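Local coordinates for prephenate dehydrogenase (Aquifex aeolicus, PDB 2G5C), which catalyses the NAD(+)-dependent oxidative decarboxylation of prephenate to 3-(4-hydroxyphenyl)pyruvate, a step in tyrosine biosynthesis, at the interface of chains A and B. Coordinates in Å, arbitrary orientation; residue numbers count along the deposited sequence, not the author numbering. Chains: chain A/B, prephenate dehydrogenase.

Contact 1 and contact 2 lie on the interface of two copies of one protein, the centres of their C-alpha atoms about 30 Å apart. They share one motif with the chains exchanged: in each, Leu271 of the C-terminal helix reaches Trp230 and Phe234 on helix 227-236 of the partner. Each adds residues of its own. Contact 1 brings in helix 173-200 and the 3-10 turn 221-224 of chain B; contact 2 brings in A:Arg73 of helix 72-85 and the B:Glu264 end of helix 264-272. Through the two-fold symmetry each chain both gives and receives the C-terminal helix, an arrangement that fits the dimerization role of this region.

Contact 1: the interface of chains A and B. Residues chain A 255, 270-271, 274; chain B 189, 192, 223, 230, 234.
A:Val274 and B:Phe192 bring two helical backbones close together, their CA atoms 6.2 Å apart. A:Leu271, on the same helix as A:Val274, supplies the main side-chain contact. Its CD2 methyl sits over the centre of the B:Phe192 ring, 3.4 Å above the plane, in a CH-pi contact. A chi1 of -60° turns CG of the leucine toward chain B, where CD2 takes the phenyl face and CD1 reaches CB of B:Trp230 at 4.0 Å, the two side chains crossing at about a right angle. A:Val274 meets the same phenyl ring differently. Its CG1 lies in the ring plane at the edge, 3.9 Å from CD1 of B:Phe192, and also touches the B:Ala223 methyl group. The other branch, CG2, packs 3.4 Å from the backbone O of B:Phe192. The phenyl group is therefore met on a face and at its rim by the partner, while within chain B its CD2 edge points toward the ring of B:Phe234, one face of which has B:Trp230 CE3 near its rim. Further along, CD2 of A:Leu255 rests 3.7 Å from the backbone O of B:Ala189, and the A:Tyr270 ring lies beside A:Leu255, its CZ 3.9 Å from the leucine CB. The patch joins helices 238-260 and 264-279 of chain A to helix 173-200 of chain B, with the 3-10 turn 221-224 and helix 227-236 of chain B closing its flank.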
loop_
_atom_site.group_PDB
_atom_site.type_symbol
_atom_site.label_atom_id
_atom_site.label_comp_id
_atom_site.label_asym_id
_atom_site.label_seq_id
_atom_site.Cartn_x
_atom_site.Cartn_y
_atom_site.Cartn_z
ATOM N N LEU A 255 11.772 -14.698 -4.939
ATOM C CA LEU A 255 11.466 -13.867 -6.099
ATOM C C LEU A 255 12.770 -13.337 -6.713
ATOM O O LEU A 255 12.991 -13.432 -7.928
ATOM C CB LEU A 255 10.564 -12.695 -5.685
ATOM C CG LEU A 255 10.164 -11.714 -6.796
ATOM C CD1 LEU A 255 9.497 -12.470 -7.934
ATOM C CD2 LEU A 255 9.219 -10.659 -6.231
ATOM N N TYR A 270 4.982 -17.491 -10.504
ATOM C CA TYR A 270 5.050 -16.950 -9.156
ATOM C C TYR A 270 4.095 -15.766 -9.053
ATOM O O TYR A 270 3.316 -15.643 -8.096
ATOM C CB TYR A 270 6.483 -16.488 -8.869
ATOM C CG TYR A 270 6.701 -15.841 -7.519
ATOM C CD1 TYR A 270 7.296 -16.544 -6.470
ATOM C CD2 TYR A 270 6.349 -14.507 -7.302
ATOM C CE1 TYR A 270 7.543 -15.930 -5.238
ATOM C CE2 TYR A 270 6.590 -13.888 -6.080
ATOM C CZ TYR A 270 7.190 -14.601 -5.054
ATOM O OH TYR A 270 7.465 -13.971 -3.866
ATOM N N LEU A 271 4.167 -14.902 -10.059
ATOM C CA LEU A 271 3.360 -13.689 -10.107
ATOM C C LEU A 271 1.892 -13.988 -10.336
ATOM O O LEU A 271 1.025 -13.319 -9.789
ATOM C CB LEU A 271 3.905 -12.757 -11.193
ATOM C CG LEU A 271 5.366 -12.347 -10.923
ATOM C CD1 LEU A 271 5.899 -11.499 -12.062
ATOM C CD2 LEU A 271 5.435 -11.584 -9.610
ATOM N N VAL A 274 0.297 -15.228 -6.970
ATOM C CA VAL A 274 0.084 -14.110 -6.077
ATOM C C VAL A 274 -1.088 -13.251 -6.558
ATOM O O VAL A 274 -1.884 -12.778 -5.754
ATOM C CB VAL A 274 1.357 -13.252 -5.973
ATOM C CG1 VAL A 274 1.021 -11.870 -5.446
ATOM C CG2 VAL A 274 2.351 -13.937 -5.050
ATOM N N ALA B 189 7.732 -5.568 -6.385
ATOM C CA ALA B 189 8.350 -6.803 -5.899
ATOM C C ALA B 189 7.923 -7.060 -4.451
ATOM O O ALA B 189 7.553 -8.180 -4.096
ATOM C CB ALA B 189 9.875 -6.706 -5.987
ATOM N N PHE B 192 4.290 -8.193 -4.283
ATOM C CA PHE B 192 4.148 -9.592 -4.685
ATOM C C PHE B 192 4.602 -10.529 -3.569
ATOM O O PHE B 192 3.906 -11.489 -3.224
ATOM C CB PHE B 192 4.971 -9.888 -5.948
ATOM C CG PHE B 192 4.463 -9.213 -7.188
ATOM C CD1 PHE B 192 3.144 -9.375 -7.596
ATOM C CD2 PHE B 192 5.317 -8.439 -7.975
ATOM C CE1 PHE B 192 2.678 -8.775 -8.773
ATOM C CE2 PHE B 192 4.863 -7.838 -9.149
ATOM C CZ PHE B 192 3.540 -8.008 -9.547
ATOM N N ALA B 223 -0.204 -5.921 -6.560
ATOM C CA ALA B 223 0.151 -7.325 -6.748
ATOM C C ALA B 223 -0.827 -7.983 -7.725
ATOM O O ALA B 223 -0.651 -9.141 -8.119
ATOM C CB ALA B 223 0.134 -8.061 -5.417
ATOM N N TRP B 230 5.050 -7.871 -15.714
ATOM C CA TRP B 230 6.026 -7.708 -14.646
ATOM C C TRP B 230 7.161 -8.711 -14.714
ATOM O O TRP B 230 8.265 -8.451 -14.236
ATOM C CB TRP B 230 5.324 -7.715 -13.284
ATOM C CG TRP B 230 4.722 -6.369 -13.056
ATOM C CD1 TRP B 230 3.451 -5.970 -13.373
ATOM C CD2 TRP B 230 5.439 -5.179 -12.707
ATOM N NE1 TRP B 230 3.341 -4.602 -13.262
ATOM C CE2 TRP B 230 4.545 -4.091 -12.855
ATOM C CE3 TRP B 230 6.752 -4.925 -12.294
ATOM C CZ2 TRP B 230 4.926 -2.769 -12.606
ATOM C CZ3 TRP B 230 7.135 -3.608 -12.045
ATOM C CH2 TRP B 230 6.222 -2.546 -12.203
ATOM N N PHE B 234 10.815 -6.984 -14.745
ATOM C CA PHE B 234 11.834 -7.447 -13.812
ATOM C C PHE B 234 13.073 -7.965 -14.535
ATOM O O PHE B 234 14.193 -7.730 -14.094
ATOM C CB PHE B 234 11.279 -8.554 -12.908
ATOM C CG PHE B 234 10.343 -8.066 -11.836
ATOM C CD1 PHE B 234 10.547 -6.835 -11.208
ATOM C CD2 PHE B 234 9.292 -8.876 -11.402
ATOM C CE1 PHE B 234 9.715 -6.422 -10.152
ATOM C CE2 PHE B 234 8.459 -8.483 -10.358
ATOM C CZ PHE B 234 8.669 -7.251 -9.726
#

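Contact 2: the interface of chains A and B. Residues chain A 73, 227, 230-231, 234; chain B 264, 267-268, 271.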
loop_
_atom_site.group_PDB
_atom_site.type_symbol
_atom_site.label_atom_id
_atom_site.label_comp_id
_atom_site.label_asym_id
_atom_site.label_seq_id
_atom_site.Cartn_x
_atom_site.Cartn_y
_atom_site.Cartn_z
ATOM N N ARG A 73 1.537 0.236 26.463
ATOM C CA ARG A 73 2.643 0.334 27.413
ATOM C C ARG A 73 2.157 0.753 28.796
ATOM O O ARG A 73 2.828 0.500 29.791
ATOM C CB ARG A 73 3.675 1.359 26.932
ATOM C CG ARG A 73 4.651 0.860 25.879
ATOM C CD ARG A 73 5.666 -0.127 26.460
ATOM N NE ARG A 73 6.728 -0.442 25.503
ATOM C CZ ARG A 73 7.661 0.419 25.108
ATOM N NH1 ARG A 73 7.678 1.657 25.585
ATOM N NH2 ARG A 73 8.581 0.046 24.227
ATOM N N PRO A 227 5.144 6.677 15.190
ATOM C CA PRO A 227 6.443 6.065 15.490
ATOM C C PRO A 227 6.523 5.424 16.872
ATOM O O PRO A 227 7.147 4.376 17.048
ATOM C CB PRO A 227 7.415 7.235 15.340
ATOM C CG PRO A 227 6.760 8.069 14.290
ATOM C CD PRO A 227 5.322 8.068 14.737
ATOM N N TRP A 230 4.169 2.165 17.001
ATOM C CA TRP A 230 4.811 1.055 16.317
ATOM C C TRP A 230 6.077 0.573 17.019
ATOM O O TRP A 230 6.414 -0.608 16.943
ATOM C CB TRP A 230 5.058 1.412 14.841
ATOM C CG TRP A 230 3.765 1.316 14.083
ATOM C CD1 TRP A 230 2.945 2.346 13.706
ATOM C CD2 TRP A 230 3.056 0.110 13.777
ATOM N NE1 TRP A 230 1.764 1.850 13.196
ATOM C CE2 TRP A 230 1.807 0.482 13.231
ATOM C CE3 TRP A 230 3.354 -1.252 13.920
ATOM C CZ2 TRP A 230 0.854 -0.461 12.829
ATOM C CZ3 TRP A 230 2.408 -2.188 13.520
ATOM C CH2 TRP A 230 1.170 -1.785 12.981
ATOM N N ARG A 231 6.772 1.469 17.715
ATOM C CA ARG A 231 7.962 1.054 18.458
ATOM C C ARG A 231 7.491 0.112 19.560
ATOM O O ARG A 231 8.156 -0.870 19.888
ATOM C CB ARG A 231 8.658 2.237 19.128
ATOM C CG ARG A 231 9.754 1.794 20.101
ATOM C CD ARG A 231 10.026 2.834 21.175
ATOM N NE ARG A 231 8.922 2.952 22.118
ATOM C CZ ARG A 231 8.833 3.904 23.043
ATOM N NH1 ARG A 231 9.786 4.821 23.141
ATOM N NH2 ARG A 231 7.795 3.937 23.871
ATOM N N PHE A 234 6.241 -3.260 17.913
ATOM C CA PHE A 234 7.382 -4.075 17.512
ATOM C C PHE A 234 8.081 -4.691 18.720
ATOM O O PHE A 234 8.648 -5.779 18.624
ATOM C CB PHE A 234 8.377 -3.255 16.673
ATOM C CG PHE A 234 7.851 -2.854 15.318
ATOM C CD1 PHE A 234 6.939 -3.663 14.639
ATOM C CD2 PHE A 234 8.293 -1.688 14.700
ATOM C CE1 PHE A 234 6.477 -3.316 13.367
ATOM C CE2 PHE A 234 7.837 -1.331 13.425
ATOM C CZ PHE A 234 6.926 -2.147 12.759
ATOM N N GLU B 264 15.186 0.842 21.674
ATOM C CA GLU B 264 14.052 1.759 21.751
ATOM C C GLU B 264 14.213 3.131 21.109
ATOM O O GLU B 264 13.385 3.540 20.293
ATOM C CB GLU B 264 13.645 1.956 23.212
ATOM C CG GLU B 264 13.326 0.674 23.972
ATOM C CD GLU B 264 12.134 -0.075 23.409
ATOM O OE1 GLU B 264 12.241 -0.631 22.292
ATOM O OE2 GLU B 264 11.087 -0.105 24.091
ATOM N N LEU B 267 15.192 2.906 17.303
ATOM C CA LEU B 267 14.047 2.371 16.572
ATOM C C LEU B 267 13.050 3.492 16.292
ATOM O O LEU B 267 12.554 3.617 15.180
ATOM C CB LEU B 267 13.361 1.241 17.361
ATOM C CG LEU B 267 12.143 0.597 16.681
ATOM C CD1 LEU B 267 12.547 0.040 15.314
ATOM C CD2 LEU B 267 11.575 -0.518 17.563
ATOM N N VAL B 268 12.764 4.313 17.302
ATOM C CA VAL B 268 11.835 5.426 17.128
ATOM C C VAL B 268 12.362 6.378 16.060
ATOM O O VAL B 268 11.595 6.887 15.244
ATOM C CB VAL B 268 11.652 6.242 18.431
ATOM C CG1 VAL B 268 10.825 7.479 18.147
ATOM C CG2 VAL B 268 10.972 5.401 19.489
ATOM N N LEU B 271 11.799 4.891 12.608
ATOM C CA LEU B 271 10.393 4.994 12.214
ATOM C C LEU B 271 9.935 6.423 11.948
ATOM O O LEU B 271 8.982 6.640 11.200
ATOM C CB LEU B 271 9.497 4.365 13.284
ATOM C CG LEU B 271 9.909 2.958 13.733
ATOM C CD1 LEU B 271 8.905 2.458 14.756
ATOM C CD2 LEU B 271 9.994 2.012 12.535
#
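B:Leu271 forms the apolar centre, lying across A:Pro227 and A:Phe234. Its CG stands beside the backbone N (chi1 -50°), which turns both methyl branches toward chain A. CD1 comes within 3.5 Å of the backbone O of A:Pro227 and, as in the counterpart with the chains exchanged, touches CB of A:Trp230, the carbon that carries the indole. CD2 approaches the A:Phe234 ring at CE2, 4.1 Å away. The leucine CB packs against CB of A:Pro227, completing an apolar seat for the end of helix 264-272.

Outward from this centre, the aliphatic chain of A:Arg231 runs obliquely over B:Leu267 and B:Val268. Its CG lies 3.9 Å from CD2 of B:Leu267. One step further out, CD of A:Arg231 lies close to CG2 of B:Val268, at 3.2 Å. The same CD stands 3.5 Å from the backbone O of B:Glu264. A bend at chi3 (70°) then swings the guanidinium away from the apolar surface, although its NH1 still skirts the valine methyl group.

At the polar rim, A:Arg73 and B:Glu264 come from opposite directions and form a salt bridge, NH2 to the carboxylate OE2 at 2.5 Å. Guanidinium and carboxylate planes are turned 40° apart and the N-H points elsewhere, so the pair is a salt bridge without a hydrogen bond, and its short length is doubtful. NE of A:Arg231 lies 4.2 Å from OE2 of B:Glu264, not in contact, and may help to stabilise the carboxylate's charge.

The site sets helix 264-272 of chain B on helix 227-236 of chain A. It extends to the start of helix 72-85, where A:Arg73 has been seen to contact NADH in another structure of this protein, so the partner subunit may come close to the cofactor site.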